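Local coordinates for protein chitinase A (Pteris ryukyuensis, PDB 4RL3) that probably hydrolyses the glycosidic links of chitin through this family 18 glycoside hydrolase catalytic domain, one part of a longer protein that also carries LysM domain sequence, at residues A33-Y38 and V77-D82; G47-Y52 and A101-S106; V89-T94 and I121-F126. All coordinates share one frame; numbering follows the deposited sequence.

Interaction 1: A33-Y38 and V77-D82; sequences AFAIDY and VSLGGD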
# COMPACT_ATOMS: atom_id res chain seq x y z
N ALA A 33 -2.68 6.30 -4.42
CA ALA A 33 -1.59 6.91 -3.66
C ALA A 33 -1.57 8.40 -4.00
O ALA A 33 -1.36 8.73 -5.15
CB ALA A 33 -0.27 6.24 -4.04
N PHE A 34 -1.78 9.33 -3.06
CA PHE A 34 -1.96 9.13 -1.62
C PHE A 34 -3.04 10.07 -1.09
O PHE A 34 -3.27 11.16 -1.65
CB PHE A 34 -0.66 9.49 -0.89
CG PHE A 34 0.48 8.57 -1.17
CD1 PHE A 34 0.57 7.35 -0.51
CD2 PHE A 34 1.48 8.91 -2.09
CE1 PHE A 34 1.61 6.49 -0.76
CE2 PHE A 34 2.53 8.05 -2.34
CZ PHE A 34 2.60 6.84 -1.67
N ALA A 35 -3.67 9.69 0.02
CA ALA A 35 -4.41 10.64 0.85
C ALA A 35 -3.45 11.11 1.92
O ALA A 35 -2.72 10.30 2.50
CB ALA A 35 -5.66 10.00 1.46
N ILE A 36 -3.40 12.41 2.17
CA ILE A 36 -2.48 12.96 3.15
C ILE A 36 -3.23 14.00 3.97
O ILE A 36 -3.97 14.83 3.41
CB ILE A 36 -1.26 13.64 2.47
CG1 ILE A 36 -0.71 12.75 1.34
CG2 ILE A 36 -0.18 13.93 3.51
CD1 ILE A 36 0.36 13.41 0.51
N ASP A 37 -3.00 13.97 5.28
CA ASP A 37 -3.61 14.93 6.20
C ASP A 37 -2.74 16.18 6.30
O ASP A 37 -2.27 16.56 7.38
CB ASP A 37 -3.86 14.28 7.58
CG ASP A 37 -2.61 13.66 8.21
OD1 ASP A 37 -1.77 13.07 7.49
OD2 ASP A 37 -2.47 13.75 9.45
N TYR A 38 -2.54 16.80 5.14
CA TYR A 38 -1.77 18.02 4.99
C TYR A 38 -2.44 18.90 3.95
O TYR A 38 -3.12 18.41 3.05
CB TYR A 38 -0.36 17.71 4.50
CG TYR A 38 0.66 17.46 5.59
CD1 TYR A 38 0.71 16.26 6.29
CD2 TYR A 38 1.61 18.42 5.90
CE1 TYR A 38 1.67 16.03 7.27
CE2 TYR A 38 2.57 18.20 6.88
CZ TYR A 38 2.59 17.01 7.57
OH TYR A 38 3.55 16.79 8.55
N VAL A 77 -7.06 3.08 -0.53
CA VAL A 77 -6.28 4.31 -0.57
C VAL A 77 -5.14 4.20 0.44
O VAL A 77 -5.34 3.71 1.54
CB VAL A 77 -7.16 5.57 -0.32
CG1 VAL A 77 -7.89 5.49 1.00
CG2 VAL A 77 -6.34 6.87 -0.44
N SER A 78 -3.96 4.66 0.03
CA SER A 78 -2.78 4.69 0.88
C SER A 78 -2.59 6.06 1.51
O SER A 78 -2.82 7.09 0.87
CB SER A 78 -1.55 4.32 0.06
OG SER A 78 -0.42 4.15 0.90
N LEU A 79 -2.20 6.05 2.78
CA LEU A 79 -2.05 7.26 3.60
C LEU A 79 -0.59 7.63 3.76
O LEU A 79 0.24 6.79 4.12
CB LEU A 79 -2.65 7.05 4.98
CG LEU A 79 -4.03 6.42 5.08
CD1 LEU A 79 -4.48 6.44 6.53
CD2 LEU A 79 -5.05 7.11 4.20
N GLY A 80 -0.29 8.90 3.51
CA GLY A 80 1.01 9.47 3.82
C GLY A 80 1.93 9.57 2.63
O GLY A 80 1.92 10.57 1.92
N GLY A 81 2.75 8.55 2.43
CA GLY A 81 3.80 8.63 1.43
C GLY A 81 4.98 9.45 1.92
O GLY A 81 5.09 9.79 3.09
N ASP A 82 5.89 9.77 1.01
CA ASP A 82 7.16 10.40 1.35
C ASP A 82 6.99 11.91 1.56
O ASP A 82 7.30 12.43 2.64
CB ASP A 82 8.17 10.10 0.25
CG ASP A 82 9.58 10.59 0.55
OD1 ASP A 82 9.87 11.07 1.67
OD2 ASP A 82 10.42 10.48 -0.37

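Interaction 2: G47-Y52 and A101-S106; sequences GVFNIY and ANAVSS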
# COMPACT_ATOMS: atom_id res chain seq x y z
N GLY A 47 -5.19 15.10 10.91
CA GLY A 47 -5.96 13.94 10.50
C GLY A 47 -7.11 14.20 9.54
O GLY A 47 -7.88 13.28 9.27
N VAL A 48 -7.26 15.42 9.04
CA VAL A 48 -8.30 15.68 8.03
C VAL A 48 -7.66 15.40 6.67
O VAL A 48 -6.82 16.17 6.18
CB VAL A 48 -8.88 17.11 8.09
CG1 VAL A 48 -9.95 17.26 7.03
CG2 VAL A 48 -9.48 17.40 9.46
N PHE A 49 -8.00 14.27 6.08
CA PHE A 49 -7.32 13.80 4.87
C PHE A 49 -7.76 14.49 3.59
O PHE A 49 -8.95 14.64 3.32
CB PHE A 49 -7.45 12.28 4.74
CG PHE A 49 -6.50 11.56 5.65
CD1 PHE A 49 -5.22 11.25 5.21
CD2 PHE A 49 -6.84 11.28 6.97
CE1 PHE A 49 -4.31 10.62 6.05
CE2 PHE A 49 -5.95 10.65 7.81
CZ PHE A 49 -4.68 10.33 7.36
N ASN A 50 -6.76 14.92 2.82
CA ASN A 50 -6.91 15.51 1.50
C ASN A 50 -6.39 14.57 0.43
O ASN A 50 -5.62 13.64 0.71
CB ASN A 50 -6.14 16.83 1.43
CG ASN A 50 -6.83 17.94 2.19
OD1 ASN A 50 -8.02 18.18 2.00
ND2 ASN A 50 -6.10 18.62 3.05
N ILE A 51 -6.81 14.83 -0.80
CA ILE A 51 -6.51 13.97 -1.94
C ILE A 51 -5.25 14.43 -2.67
O ILE A 51 -5.21 15.55 -3.19
CB ILE A 51 -7.70 13.97 -2.93
CG1 ILE A 51 -8.93 13.36 -2.24
CG2 ILE A 51 -7.35 13.20 -4.20
CD1 ILE A 51 -10.22 13.51 -3.02
N TYR A 52 -4.27 13.53 -2.73
CA TYR A 52 -3.03 13.78 -3.48
C TYR A 52 -2.72 12.61 -4.41
O TYR A 52 -1.57 12.19 -4.54
CB TYR A 52 -1.87 14.11 -2.54
CG TYR A 52 -2.14 15.38 -1.75
CD1 TYR A 52 -2.00 16.64 -2.34
CD2 TYR A 52 -2.57 15.32 -0.43
CE1 TYR A 52 -2.26 17.79 -1.62
CE2 TYR A 52 -2.83 16.46 0.29
CZ TYR A 52 -2.68 17.70 -0.31
OH TYR A 52 -2.94 18.84 0.42
N ALA A 101 -10.43 11.17 15.52
CA ALA A 101 -11.78 11.56 15.13
C ALA A 101 -11.80 12.14 13.72
O ALA A 101 -12.69 11.85 12.92
CB ALA A 101 -12.38 12.52 16.14
N ASN A 102 -10.81 12.97 13.42
CA ASN A 102 -10.70 13.54 12.08
C ASN A 102 -10.35 12.52 11.00
O ASN A 102 -10.83 12.61 9.87
CB ASN A 102 -9.67 14.67 12.07
CG ASN A 102 -10.24 15.98 12.58
OD1 ASN A 102 -11.44 16.26 12.44
ND2 ASN A 102 -9.38 16.80 13.15
N ALA A 103 -9.50 11.56 11.36
CA ALA A 103 -9.05 10.56 10.40
C ALA A 103 -10.18 9.59 10.06
O ALA A 103 -10.44 9.30 8.88
CB ALA A 103 -7.86 9.81 10.95
N VAL A 104 -10.86 9.08 11.08
CA VAL A 104 -11.96 8.13 10.85
C VAL A 104 -13.05 8.81 10.01
O VAL A 104 -13.54 8.23 9.03
CB VAL A 104 -12.56 7.60 12.16
CG1 VAL A 104 -13.82 6.77 11.90
CG2 VAL A 104 -11.51 6.76 12.90
N SER A 105 -13.42 10.04 10.38
CA SER A 105 -14.51 10.74 9.70
C SER A 105 -14.12 11.15 8.27
O SER A 105 -14.86 10.88 7.34
CB SER A 105 -14.97 11.96 10.50
OG SER A 105 -13.93 12.91 10.69
N SER A 106 -12.98 11.80 8.11
CA SER A 106 -12.55 12.23 6.77
C SER A 106 -12.29 11.06 5.82
O SER A 106 -12.65 11.14 4.65
CB SER A 106 -11.37 13.19 6.80
OG SER A 106 -10.17 12.56 7.23

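Interaction 3: V89-T94 and I121-F126; sequences VQFTAT and IDYEHF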
# COMPACT_ATOMS: atom_id res chain seq x y z
N VAL A 89 6.32 14.20 4.70
CA VAL A 89 5.05 13.98 5.37
C VAL A 89 5.35 13.45 6.76
O VAL A 89 5.40 12.24 6.99
CB VAL A 89 4.15 13.02 4.57
CG1 VAL A 89 2.85 12.76 5.33
CG2 VAL A 89 3.86 13.57 3.19
N GLN A 90 5.52 14.37 7.70
CA GLN A 90 5.75 14.03 9.10
C GLN A 90 4.44 13.65 9.74
O GLN A 90 3.49 14.45 9.71
CB GLN A 90 6.33 15.24 9.86
CG GLN A 90 7.75 15.58 9.46
CD GLN A 90 8.76 14.54 9.90
OE1 GLN A 90 8.44 13.63 10.67
NE2 GLN A 90 9.99 14.67 9.42
N PHE A 91 4.34 12.45 10.30
CA PHE A 91 3.14 12.13 11.04
C PHE A 91 3.05 13.06 12.24
O PHE A 91 3.99 13.19 13.01
CB PHE A 91 3.11 10.68 11.52
CG PHE A 91 1.78 10.29 12.11
CD1 PHE A 91 1.48 10.59 13.43
CD2 PHE A 91 0.81 9.70 11.33
CE1 PHE A 91 0.25 10.28 13.96
CE2 PHE A 91 -0.42 9.37 11.86
CZ PHE A 91 -0.70 9.67 13.17
N THR A 92 1.90 13.70 12.41
CA THR A 92 1.74 14.61 13.54
C THR A 92 0.27 14.77 13.95
O THR A 92 -0.64 14.79 13.12
CB THR A 92 2.43 15.96 13.24
OG1 THR A 92 2.38 16.82 14.39
CG2 THR A 92 1.81 16.64 12.05
N ALA A 93 0.07 14.83 15.26
CA ALA A 93 -1.27 14.88 15.84
C ALA A 93 -1.30 15.94 16.93
O ALA A 93 -0.40 16.01 17.76
CB ALA A 93 -1.62 13.53 16.44
N THR A 94 -2.36 16.73 16.93
CA THR A 94 -2.59 17.71 18.00
C THR A 94 -2.84 16.98 19.32
O THR A 94 -2.27 17.35 20.36
CB THR A 94 -3.81 18.61 17.66
OG1 THR A 94 -3.53 19.33 16.45
CG2 THR A 94 -4.11 19.59 18.80
N ILE A 121 -1.51 1.94 5.26
CA ILE A 121 -0.74 2.88 6.07
C ILE A 121 0.69 2.97 5.55
O ILE A 121 1.45 2.01 5.63
CB ILE A 121 -0.73 2.46 7.56
CG1 ILE A 121 -2.12 2.04 8.05
CG2 ILE A 121 -0.15 3.59 8.41
CD1 ILE A 121 -3.23 3.08 7.93
N ASP A 122 1.07 4.15 5.05
CA ASP A 122 2.37 4.33 4.39
C ASP A 122 3.06 5.61 4.85
O ASP A 122 3.69 6.30 4.06
CB ASP A 122 2.19 4.32 2.86
CG ASP A 122 3.51 4.24 2.10
OD1 ASP A 122 4.47 3.61 2.62
OD2 ASP A 122 3.57 4.79 0.96
N TYR A 123 2.95 5.91 6.14
CA TYR A 123 3.79 6.95 6.72
C TYR A 123 5.21 6.45 6.90
O TYR A 123 5.42 5.28 7.20
CB TYR A 123 3.25 7.39 8.07
CG TYR A 123 1.98 8.20 7.99
CD1 TYR A 123 2.02 9.57 7.75
CD2 TYR A 123 0.74 7.61 8.20
CE1 TYR A 123 0.86 10.32 7.71
CE2 TYR A 123 -0.43 8.34 8.14
CZ TYR A 123 -0.37 9.70 7.89
OH TYR A 123 -1.55 10.41 7.87
N GLU A 124 6.18 7.35 6.73
CA GLU A 124 7.58 6.97 6.94
C GLU A 124 8.42 7.96 7.73
O GLU A 124 9.58 7.68 8.02
CB GLU A 124 8.25 6.70 5.60
CG GLU A 124 8.53 7.94 4.78
CD GLU A 124 9.41 7.65 3.58
OE1 GLU A 124 8.86 7.67 2.47
OE2 GLU A 124 10.63 7.39 3.75
N HIS A 125 7.86 9.11 8.07
CA HIS A 125 8.60 10.15 8.81
C HIS A 125 7.97 10.34 10.16
O HIS A 125 6.79 10.68 10.27
CB HIS A 125 8.60 11.46 8.04
CG HIS A 125 9.13 11.33 6.65
ND1 HIS A 125 10.47 11.15 6.39
CD2 HIS A 125 8.50 11.34 5.45
CE1 HIS A 125 10.64 11.05 5.09
NE2 HIS A 125 9.47 11.17 4.49
N PHE A 126 8.77 10.13 11.20
CA PHE A 126 8.29 10.10 12.57
C PHE A 126 9.11 11.00 13.49
O PHE A 126 9.20 10.75 14.68
CB PHE A 126 8.32 8.66 13.08
CG PHE A 126 7.48 7.74 12.25
CD1 PHE A 126 6.11 7.83 12.31
CD2 PHE A 126 8.05 6.82 11.39
CE1 PHE A 126 5.31 7.00 11.55
CE2 PHE A 126 7.26 6.00 10.61
CZ PHE A 126 5.88 6.08 10.69
O HOH W 1 5.24 9.84 5.83

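Interaction 1: A33-Y38 and V77-D82
Phe34 follows a cis peptide bond and reaches across to strand 73-81 with its ring, CG lying anti to its own carbonyl carbon (chi1 -67°). Gly81 CA sits over one face, 3.8 Å from the centroid of the Phe34 ring and only 12° off the normal, a true CH-pi contact; Ala33 CB covers the opposite face. Any side chain at Gly81 would run into Phe34 CE2. At the edge of the ring, near its plane, Ser78 OG comes within 3.5 Å of Phe34 CE1, while the hydrogen bond of that hydroxyl is with Asp120 OD2. Ser78 to Gly81 form the Ser-X-Gly-Gly sequence of family 18 chitinases, and the two strands are parallel neighbours in the TIM barrel, though their short segments splay by 67°. Ala35 carries the pairing: its N donates to Ser78 O at 2.9 Å, and its O receives Gly80 N at 3.0 Å. Its methyl turns to the face that also bears Leu79, touching Val77 CG2 at 3.7 Å from Ala35 CB and Leu79 CD2 slightly farther off. Next along, Ile36 lays both CG1 and CD1 against the carbonyl oxygen of Gly80, at 3.5 Å from Ile36 CG1. Beyond the strand the chain makes an inverse gamma turn centred on Asp37, whose OD2 accepts from Trp99 NE1.

Interaction 2: G47-Y52 and A101-S106
Ser106 holds OG between its own backbone N and carbonyl carbon (chi1 69°), which brings the hydroxyl to the backbone N of Phe49; Phe49 holds CG anti to its carbonyl carbon (chi1 -78°), which lays the edge of its ring alongside that OG and Ala103. Phe49 N donates to Ser106 OG at 3.0 Å along an almost perfectly straight line (178°). The hydroxyl in turn donates to Asn102 O, 2.7 Å from Ser106 OG. Asn102 O is thus gripped twice, by Ser106 N and Ser106 OG, which approach from opposite faces of the carbonyl plane. An alanine in place of Ser106 would probably leave the Phe49 N-H without its acceptor and the incoming chain less firmly fixed to the helix. In the plane of the Phe49 ring, at its edge, lie both Ser106 OG and the methyl of Ala103, the latter 3.8 Å from Phe49 CE2. Gly47 presses its backbone onto the helix: its O receives a CA-H...O contact from Ala103 CA at 3.2 Å, and a CB on Gly47 would be tight against Ala103 N and Asn102 CB. Val48 CG2 rests 3.5 Å from Asn102 CG, while Asn102 ND2 is bonded to Asn46 O. The contact fastens the approach to strand 50-51, an antiparallel neighbour of strand 27-36, onto helix 96-114. Phe49 also packs on Ala35 of that strand and on Leu107 of the same helix, while Ala103 meets Leu141 of helix 131-147.

Interaction 3: V89-T94 and I121-F126
Tyr123 and His125, which meet Phe91 and Val89, lie on and after strand 118-123, in and just past the Asp-X-Asp-X-Glu signature of family 18 (Asp120, Asp122, Glu124), where Glu124 probably holds the position of the family's proton donor. Phe91, with CG anti to its backbone N (chi1 -172°), points its edge into the face of Tyr123: a T-shaped pair, centroids 4.8 Å apart and planes at 82°, Phe91 CD2 standing over the ring centre. Val89 CG1 touches the same tyrosine at CE1, 3.9 Å away. The backbones are joined where Phe91 N donates to His125 O at 3.0 Å (169°). One water ties the two segments again, donating to Val89 O at 2.7 Å and accepting from Glu124 N at 2.8 Å. Val89 O also lies in the plane of the His125 ring at its edge, while His125 NE2 bonds Asp82 OD1. Gln90, bent at chi2, brings OE1 to 3.4 Å from His125 CB, its NE2 being bonded to Asp127 OD2. The loop between strand 87-88 and helix 96-114 packs on residues on and after barrel strand 118-123, and Phe91 buries itself against Cys137 and Ile138 of helix 131-147.

How the interactions relate
Interaction 1 touches both of the others, its centre about 10 Å from that of interaction 2 and about 9 Å from that of interaction 3. The turn after strand 27-36 does the joining: Tyr38 O lies 2.7 Å from Tyr52 OH, Tyr38 OH 2.6 Å from Gln90 O, and Asp37 OD1 2.7 Å from Tyr123 OH, each probably a hydrogen bond. Interactions 2 and 3 touch where Phe49 CZ packs 3.2 Å from Tyr123 OH. Phe34 CE1 lies 3.1 Å from Asp122 OD2 of the Asp-X-Asp-X-Glu signature, in which Glu124 probably takes the proton donor's place. A bound acetate, probably from the crystallisation liquor, lies about 4 Å from the Phe34 side chain (nearest atoms) and may mark a pocket.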